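Local coordinates for putative uncharacterized protein (Bacteroides vulgatus, PDB 4F7A), which probably binds mucin O-glycans at the bacterial surface as a SusD-like, TPR-type outer-membrane lipoprotein of a nutrient-uptake system, at residues 30-34 / 46-50; 356-360 / 407-411. All blocks are in the same frame, centred on the assembly; numbering follows the deposited sequence.

Interaction 1: residues 30-34 / 46-50; sequences KGIYF and WQTFQ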
ATOM      1  N   LYS A  30     -12.514  -0.700   9.456  1.00 14.55           N
ATOM      2  CA  LYS A  30     -11.559  -1.389  10.332  1.00 14.91           C
ATOM      3  C   LYS A  30     -10.830  -2.524   9.624  1.00 15.99           C
ATOM      4  O   LYS A  30      -9.808  -2.993  10.103  1.00 16.65           O
ATOM      5  CB  LYS A  30     -12.266  -1.959  11.557  1.00 14.53           C
ATOM      6  CG  LYS A  30     -12.772  -0.879  12.492  1.00 16.10           C
ATOM      7  CD  LYS A  30     -13.356  -1.484  13.770  1.00 19.33           C
ATOM      8  CE  LYS A  30     -13.734  -0.387  14.768  1.00 24.87           C
ATOM      9  NZ  LYS A  30     -14.466  -0.882  15.970  1.00 21.03           N
ATOM     10  N   GLY A  31     -11.364  -2.959   8.493  1.00 14.93           N
ATOM     11  CA  GLY A  31     -10.897  -4.166   7.830  1.00 15.54           C
ATOM     12  C   GLY A  31      -9.966  -3.937   6.646  1.00 15.67           C
ATOM     13  O   GLY A  31      -9.521  -4.899   6.037  1.00 18.25           O
ATOM     14  N   ILE A  32      -9.679  -2.685   6.309  1.00 14.66           N
ATOM     15  CA  ILE A  32      -8.759  -2.376   5.181  1.00 16.64           C
ATOM     16  C   ILE A  32      -7.283  -2.584   5.622  1.00 19.46           C
ATOM     17  O   ILE A  32      -6.636  -3.508   5.146  1.00 20.05           O
ATOM     18  CB  ILE A  32      -8.997  -0.956   4.623  1.00 17.05           C
ATOM     19  CG1 ILE A  32     -10.424  -0.829   4.069  1.00 22.43           C
ATOM     20  CG2 ILE A  32      -7.921  -0.599   3.542  1.00 14.32           C
ATOM     21  CD1 ILE A  32     -10.905   0.648   3.883  1.00 21.47           C
ATOM     22  N   TYR A  33      -6.770  -1.699   6.493  1.00 18.95           N
ATOM     23  CA  TYR A  33      -5.498  -1.908   7.255  1.00 18.48           C
ATOM     24  C   TYR A  33      -5.945  -2.683   8.474  1.00 16.03           C
ATOM     25  O   TYR A  33      -6.273  -2.116   9.548  1.00 16.37           O
ATOM     26  CB  TYR A  33      -4.911  -0.575   7.649  1.00 18.40           C
ATOM     27  CG  TYR A  33      -3.454  -0.519   8.109  1.00 13.71           C
ATOM     28  CD1 TYR A  33      -2.393  -0.610   7.198  1.00 21.79           C
ATOM     29  CD2 TYR A  33      -3.147  -0.250   9.426  1.00 19.02           C
ATOM     30  CE1 TYR A  33      -1.076  -0.473   7.614  1.00 18.18           C
ATOM     31  CE2 TYR A  33      -1.842  -0.105   9.841  1.00 13.42           C
ATOM     32  CZ  TYR A  33      -0.813  -0.212   8.933  1.00 19.10           C
ATOM     33  OH  TYR A  33       0.473  -0.048   9.375  1.00 16.40           O
ATOM     34  N   PHE A  34      -6.031  -3.983   8.246  1.00 14.57           N
ATOM     35  CA  PHE A  34      -6.958  -4.847   8.957  1.00 14.79           C
ATOM     36  C   PHE A  34      -6.697  -4.850  10.442  1.00 15.10           C
ATOM     37  O   PHE A  34      -5.611  -5.201  10.882  1.00 15.06           O
ATOM     38  CB  PHE A  34      -6.843  -6.274   8.414  1.00 15.52           C
ATOM     39  CG  PHE A  34      -7.853  -7.221   8.986  1.00 15.84           C
ATOM     40  CD1 PHE A  34      -7.621  -7.843  10.202  1.00 14.25           C
ATOM     41  CD2 PHE A  34      -9.026  -7.501   8.307  1.00 14.66           C
ATOM     42  CE1 PHE A  34      -8.539  -8.711  10.741  1.00 14.55           C
ATOM     43  CE2 PHE A  34      -9.959  -8.378   8.846  1.00 14.51           C
ATOM     44  CZ  PHE A  34      -9.716  -8.986  10.054  1.00 16.88           C
ATOM     45  N   TRP A  46      -3.455  -8.962  11.782  1.00 13.45           N
ATOM     46  CA  TRP A  46      -2.787  -7.990  10.929  1.00 12.17           C
ATOM     47  C   TRP A  46      -1.321  -8.358  10.709  1.00 13.45           C
ATOM     48  O   TRP A  46      -0.772  -8.105   9.633  1.00 11.56           O
ATOM     49  CB  TRP A  46      -2.910  -6.576  11.505  1.00 11.61           C
ATOM     50  CG  TRP A  46      -2.255  -5.560  10.648  1.00  9.35           C
ATOM     51  CD1 TRP A  46      -2.787  -4.960   9.540  1.00 13.22           C
ATOM     52  CD2 TRP A  46      -0.917  -5.063  10.770  1.00 12.14           C
ATOM     53  NE1 TRP A  46      -1.886  -4.104   8.992  1.00 10.97           N
ATOM     54  CE2 TRP A  46      -0.724  -4.137   9.721  1.00 10.38           C
ATOM     55  CE3 TRP A  46       0.112  -5.260  11.696  1.00 11.37           C
ATOM     56  CZ2 TRP A  46       0.480  -3.444   9.539  1.00 11.77           C
ATOM     57  CZ3 TRP A  46       1.316  -4.541  11.526  1.00 12.01           C
ATOM     58  CH2 TRP A  46       1.489  -3.669  10.441  1.00 10.09           C
ATOM     59  N   GLN A  47      -0.688  -8.971  11.711  1.00 12.70           N
ATOM     60  CA  GLN A  47       0.725  -9.281  11.606  1.00 14.37           C
ATOM     61  C   GLN A  47       1.010 -10.167  10.394  1.00 15.67           C
ATOM     62  O   GLN A  47       1.988  -9.936   9.688  1.00 13.74           O
ATOM     63  CB  GLN A  47       1.275  -9.909  12.884  1.00 15.00           C
ATOM     64  CG  GLN A  47       2.800 -10.207  12.804  1.00 16.46           C
ATOM     65  CD  GLN A  47       3.318 -10.973  14.026  1.00 24.88           C
ATOM     66  OE1 GLN A  47       2.618 -11.826  14.563  1.00 23.89           O
ATOM     67  NE2 GLN A  47       4.553 -10.693  14.438  1.00 19.07           N
ATOM     68  N   THR A  48       0.151 -11.156  10.136  1.00 15.51           N
ATOM     69  CA  THR A  48       0.290 -12.003   8.915  1.00 15.35           C
ATOM     70  C   THR A  48      -0.427 -11.466   7.682  1.00 16.90           C
ATOM     71  O   THR A  48      -0.025 -11.756   6.556  1.00 17.49           O
ATOM     72  CB  THR A  48      -0.150 -13.476   9.177  1.00 15.36           C
ATOM     73  OG1 THR A  48      -1.564 -13.528   9.405  1.00 14.80           O
ATOM     74  CG2 THR A  48       0.593 -14.069  10.401  1.00 17.90           C
ATOM     75  N   PHE A  49      -1.493 -10.695   7.876  1.00 15.39           N
ATOM     76  CA  PHE A  49      -2.186  -9.980   6.780  1.00 15.46           C
ATOM     77  C   PHE A  49      -1.176  -9.180   5.962  1.00 15.14           C
ATOM     78  O   PHE A  49      -1.050  -9.348   4.744  1.00 14.03           O
ATOM     79  CB  PHE A  49      -3.258  -9.039   7.386  1.00 13.29           C
ATOM     80  CG  PHE A  49      -4.256  -8.455   6.383  1.00 15.88           C
ATOM     81  CD1 PHE A  49      -3.910  -7.427   5.534  1.00 26.68           C
ATOM     82  CD2 PHE A  49      -5.568  -8.897   6.360  1.00 14.86           C
ATOM     83  CE1 PHE A  49      -4.851  -6.893   4.644  1.00 27.59           C
ATOM     84  CE2 PHE A  49      -6.500  -8.362   5.499  1.00 17.89           C
ATOM     85  CZ  PHE A  49      -6.142  -7.374   4.630  1.00 15.28           C
ATOM     86  N   GLN A  50      -0.398  -8.370   6.664  1.00 13.19           N
ATOM     87  CA  GLN A  50       0.489  -7.432   6.020  1.00 14.48           C
ATOM     88  C   GLN A  50       1.916  -7.342   6.560  1.00 13.65           C
ATOM     89  O   GLN A  50       2.851  -7.152   5.773  1.00 14.96           O
ATOM     90  CB  GLN A  50      -0.219  -6.073   6.082  1.00 17.02           C
ATOM     91  CG  GLN A  50       0.592  -4.883   5.908  1.00 18.96           C
ATOM     92  CD  GLN A  50      -0.224  -3.655   5.496  1.00 17.27           C
ATOM     93  OE1 GLN A  50      -1.478  -3.636   5.495  1.00 13.88           O
ATOM     94  NE2 GLN A  50       0.496  -2.623   5.169  1.00 13.18           N
TER
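Tyr33 and Trp46 form an edge-to-face pair: the pyrrole edge of the indole comes down on the phenol ring, with NE1 lying 3.8 Å above the ring plane and over its centre. The tilt is incomplete, the planes meeting at 50°, so the benzo side of the indole also closes in and Trp46 CZ2 reaches Tyr33 OH at 3.4 Å. In both residues CG is anti to the backbone N (chi1 -164° in Tyr33), which swings the phenol ring across to the helix although its CB does not start out that way. Gln50, its chain extended, brings its amide to the CD1–CE1 side of the same ring; amide and ring stand almost perpendicular, and OE1 comes to 3.6 Å from Tyr33 CD1. That amide is held by other partners, NE2 by Asp55 and Glu434 and OE1 by Arg127, whose NH2 also bonds Ile32 O. Replacing Tyr33 by an alanine would probably leave the indole edge without its aromatic partner and open a gap beside the Gln50 amide. Phe34 meets Phe49 chiefly through its CB, its ring leading away: CB sits 3.7 Å from the Phe49 ring centroid, 18° off the normal, a CH-pi contact. The two phenyl rings are near parallel but slid apart, with little overlap, and Tyr88 of helix 84-104 packs against both residues. The Phe34 carbonyl O meets Trp46 CB at 3.1 Å. The inverse gamma turn centred on Tyr33 is consistent with Tyr33 facing Trp46 and Gln50 while Phe34 faces Phe49. The contact is buried and held across its interface by aromatic and apolar packing, while the hydrogen bonds of the Gln50 amide and Ile32 O tie its two sides to a shared arginine.

Interaction 2: residues 356-360 / 407-411; sequences AKQCY and TPNFD
The first turn of helix 356-371 packs against the loop that leads into helix 416-431, and Phe410 is the loop residue most covered by that turn. Its ring lies with one side against the helix, Tyr360 CB over that face and the CB atoms of Lys357 and Ala356 approaching obliquely. Phe410 CD1 stands 3.5 Å above the Tyr360 ring, offset toward the rim; the ring planes are 34° apart, an oblique pairing. With CG anti to the backbone N (chi1 -163°), Phe410 lays its ring against the helix turn, where CD2 meets Lys357 CB at 3.6 Å and CZ meets Ala356 CB at 3.9 Å. At the far end of its own ring, Tyr360 OH donates a short hydrogen bond of 2.6 Å to Pro408 O. The hydroxyl lies 36° above the carbonyl plane, while that oxygen sits at the edge of the phenol ring, close to its plane. The loop is shaped by an ST turn at Thr407 and, in the conformer given, an Asx turn at Asn409, and Lys422 of helix 416-431 binds the carbonyls of Thr407 and Asn409. This is helix-to-loop packing in an alpha-helical, TPR-like SusD fold, with one phenylalanine packed on the helix and one tyrosine-to-carbonyl bond fastening the connection.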
ATOM      1  N   ALA A 356       6.128  17.609 -14.422  1.00 11.57           N
ATOM      2  CA  ALA A 356       6.620  16.588 -13.531  1.00 11.10           C
ATOM      3  C   ALA A 356       7.411  17.216 -12.377  1.00 11.22           C
ATOM      4  O   ALA A 356       7.230  16.794 -11.232  1.00 11.82           O
ATOM      5  CB  ALA A 356       7.456  15.537 -14.267  1.00 11.73           C
ATOM      6  N   LYS A 357       8.265  18.210 -12.654  1.00 12.29           N
ATOM      7  CA  LYS A 357       9.080  18.797 -11.574  0.50 12.77           C
ATOM      8  C   LYS A 357       8.210  19.471 -10.524  1.00 12.30           C
ATOM      9  O   LYS A 357       8.413  19.249  -9.322  1.00 13.72           O
ATOM     10  CB  LYS A 357      10.121  19.792 -12.098  0.50 13.70           C
ATOM     11  CG  LYS A 357      11.152  20.200 -11.039  0.50 11.54           C
ATOM     12  CD  LYS A 357      12.227  21.117 -11.595  0.50 19.89           C
ATOM     13  CE  LYS A 357      13.194  21.597 -10.505  0.50 16.06           C
ATOM     14  NZ  LYS A 357      12.567  22.593  -9.613  0.50 29.53           N
ATOM     15  N   GLN A 358       7.247  20.261 -10.965  1.00 12.78           N
ATOM     16  CA  GLN A 358       6.374  20.990 -10.074  1.00 13.29           C
ATOM     17  C   GLN A 358       5.635  20.033  -9.165  1.00 11.12           C
ATOM     18  O   GLN A 358       5.511  20.297  -7.985  1.00 12.00           O
ATOM     19  CB  GLN A 358       5.320  21.803 -10.850  1.00 15.75           C
ATOM     20  CG  GLN A 358       5.862  23.041 -11.536  1.00 23.17           C
ATOM     21  CD  GLN A 358       4.833  23.723 -12.474  1.00 29.14           C
ATOM     22  OE1 GLN A 358       4.066  23.068 -13.192  1.00 24.93           O
ATOM     23  NE2 GLN A 358       4.851  25.051 -12.478  1.00 30.53           N
ATOM     24  N   CYS A 359       5.099  18.960  -9.739  1.00 12.06           N
ATOM     25  CA  CYS A 359       4.365  17.966  -8.954  1.00 12.09           C
ATOM     26  C   CYS A 359       5.278  17.186  -7.988  1.00 12.97           C
ATOM     27  O   CYS A 359       4.902  16.925  -6.847  1.00 12.42           O
ATOM     28  CB  CYS A 359       3.618  17.019  -9.857  1.00 12.81           C
ATOM     29  SG  CYS A 359       2.272  17.854 -10.807  1.00 15.81           S
ATOM     30  N   TYR A 360       6.462  16.809  -8.467  1.00 10.33           N
ATOM     31  CA  TYR A 360       7.458  16.130  -7.645  1.00 10.75           C
ATOM     32  C   TYR A 360       7.815  16.965  -6.443  1.00 11.52           C
ATOM     33  O   TYR A 360       7.813  16.469  -5.329  1.00 10.35           O
ATOM     34  CB  TYR A 360       8.724  15.870  -8.452  1.00 12.69           C
ATOM     35  CG  TYR A 360       9.900  15.325  -7.696  1.00  8.17           C
ATOM     36  CD1 TYR A 360      10.000  13.974  -7.393  1.00 13.34           C
ATOM     37  CD2 TYR A 360      10.928  16.163  -7.277  1.00  9.44           C
ATOM     38  CE1 TYR A 360      11.105  13.476  -6.687  1.00 11.20           C
ATOM     39  CE2 TYR A 360      12.022  15.681  -6.565  1.00  9.36           C
ATOM     40  CZ  TYR A 360      12.116  14.338  -6.285  1.00 13.48           C
ATOM     41  OH  TYR A 360      13.232  13.869  -5.638  1.00 14.68           O
ATOM     42  N   THR A 407      19.765  11.176  -6.582  1.00 13.18           N
ATOM     43  CA  THR A 407      19.676  12.177  -5.498  1.00 14.14           C
ATOM     44  C   THR A 407      18.231  12.662  -5.343  1.00 12.67           C
ATOM     45  O   THR A 407      17.368  12.346  -6.189  1.00 12.82           O
ATOM     46  CB  THR A 407      20.536  13.393  -5.833  1.00 14.88           C
ATOM     47  OG1 THR A 407      20.004  14.031  -6.998  1.00 15.16           O
ATOM     48  CG2 THR A 407      22.021  12.996  -6.105  1.00 17.44           C
ATOM     49  N   PRO A 408      17.959  13.471  -4.309  1.00 13.38           N
ATOM     50  CA  PRO A 408      16.623  14.053  -4.257  1.00 11.80           C
ATOM     51  C   PRO A 408      16.372  15.178  -5.249  1.00 13.53           C
ATOM     52  O   PRO A 408      15.236  15.576  -5.429  1.00 14.53           O
ATOM     53  CB  PRO A 408      16.555  14.595  -2.829  1.00 13.49           C
ATOM     54  CG  PRO A 408      17.600  13.767  -2.063  1.00 13.96           C
ATOM     55  CD  PRO A 408      18.699  13.759  -3.063  1.00 13.36           C
ATOM     56  N   ASN A 409      17.425  15.705  -5.858  1.00 13.55           N
ATOM     57  CA  ASN A 409      17.279  16.844  -6.766  0.67 14.60           C
ATOM     58  C   ASN A 409      16.753  16.403  -8.140  1.00 13.09           C
ATOM     59  O   ASN A 409      17.387  15.619  -8.873  1.00 14.05           O
ATOM     60  CB  ASN A 409      18.603  17.564  -6.891  0.67 14.26           C
ATOM     61  CG  ASN A 409      18.484  18.876  -7.617  0.67 21.16           C
ATOM     62  OD1 ASN A 409      17.462  19.164  -8.257  0.67 20.27           O
ATOM     63  ND2 ASN A 409      19.529  19.692  -7.518  0.67 15.59           N
ATOM     64  N   PHE A 410      15.574  16.878  -8.474  1.00 13.63           N
ATOM     65  CA  PHE A 410      14.892  16.417  -9.696  1.00 13.33           C
ATOM     66  C   PHE A 410      15.696  16.757 -10.949  1.00 15.94           C
ATOM     67  O   PHE A 410      15.685  15.985 -11.933  1.00 16.75           O
ATOM     68  CB  PHE A 410      13.479  17.007  -9.775  1.00 12.13           C
ATOM     69  CG  PHE A 410      12.572  16.291 -10.763  1.00 13.09           C
ATOM     70  CD1 PHE A 410      12.093  15.020 -10.478  1.00 11.58           C
ATOM     71  CD2 PHE A 410      12.221  16.872 -11.970  1.00 15.18           C
ATOM     72  CE1 PHE A 410      11.262  14.341 -11.382  1.00 12.49           C
ATOM     73  CE2 PHE A 410      11.365  16.202 -12.863  1.00 15.15           C
ATOM     74  CZ  PHE A 410      10.895  14.933 -12.544  1.00 13.34           C
ATOM     75  N   ASP A 411      16.384  17.905 -10.913  1.00 16.74           N
ATOM     76  CA  ASP A 411      17.202  18.366 -12.038  1.00 18.91           C
ATOM     77  C   ASP A 411      18.430  17.496 -12.322  1.00 20.26           C
ATOM     78  O   ASP A 411      18.973  17.574 -13.410  1.00 22.19           O
ATOM     79  CB  ASP A 411      17.688  19.819 -11.844  1.00 18.45           C
ATOM     80  CG  ASP A 411      16.567  20.833 -11.854  1.00 26.40           C
ATOM     81  OD1 ASP A 411      15.415  20.499 -12.211  1.00 26.20           O
ATOM     82  OD2 ASP A 411      16.858  21.985 -11.488  1.00 30.33           O
TER

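Interaction 1 closes early in the chain, before interaction 2 opens, and the two lie on opposite sides of the chain's centre. Their centres are 33 Å apart and their nearest atoms about 23 Å, so they do not touch. Interaction 1 is the more central and fully buried, joining the loop after helix 15-30 to helix 44-51, with helices 84-104, 111-132 and 251-257 around it. Interaction 2 is farther out and partly buried, where helix 356-371 meets the approach to helix 416-431. Each fits a connecting loop to a helix through aromatic side chains, consistent with local packing that fixes loops in separate regions of one largely helical SusD-like chain.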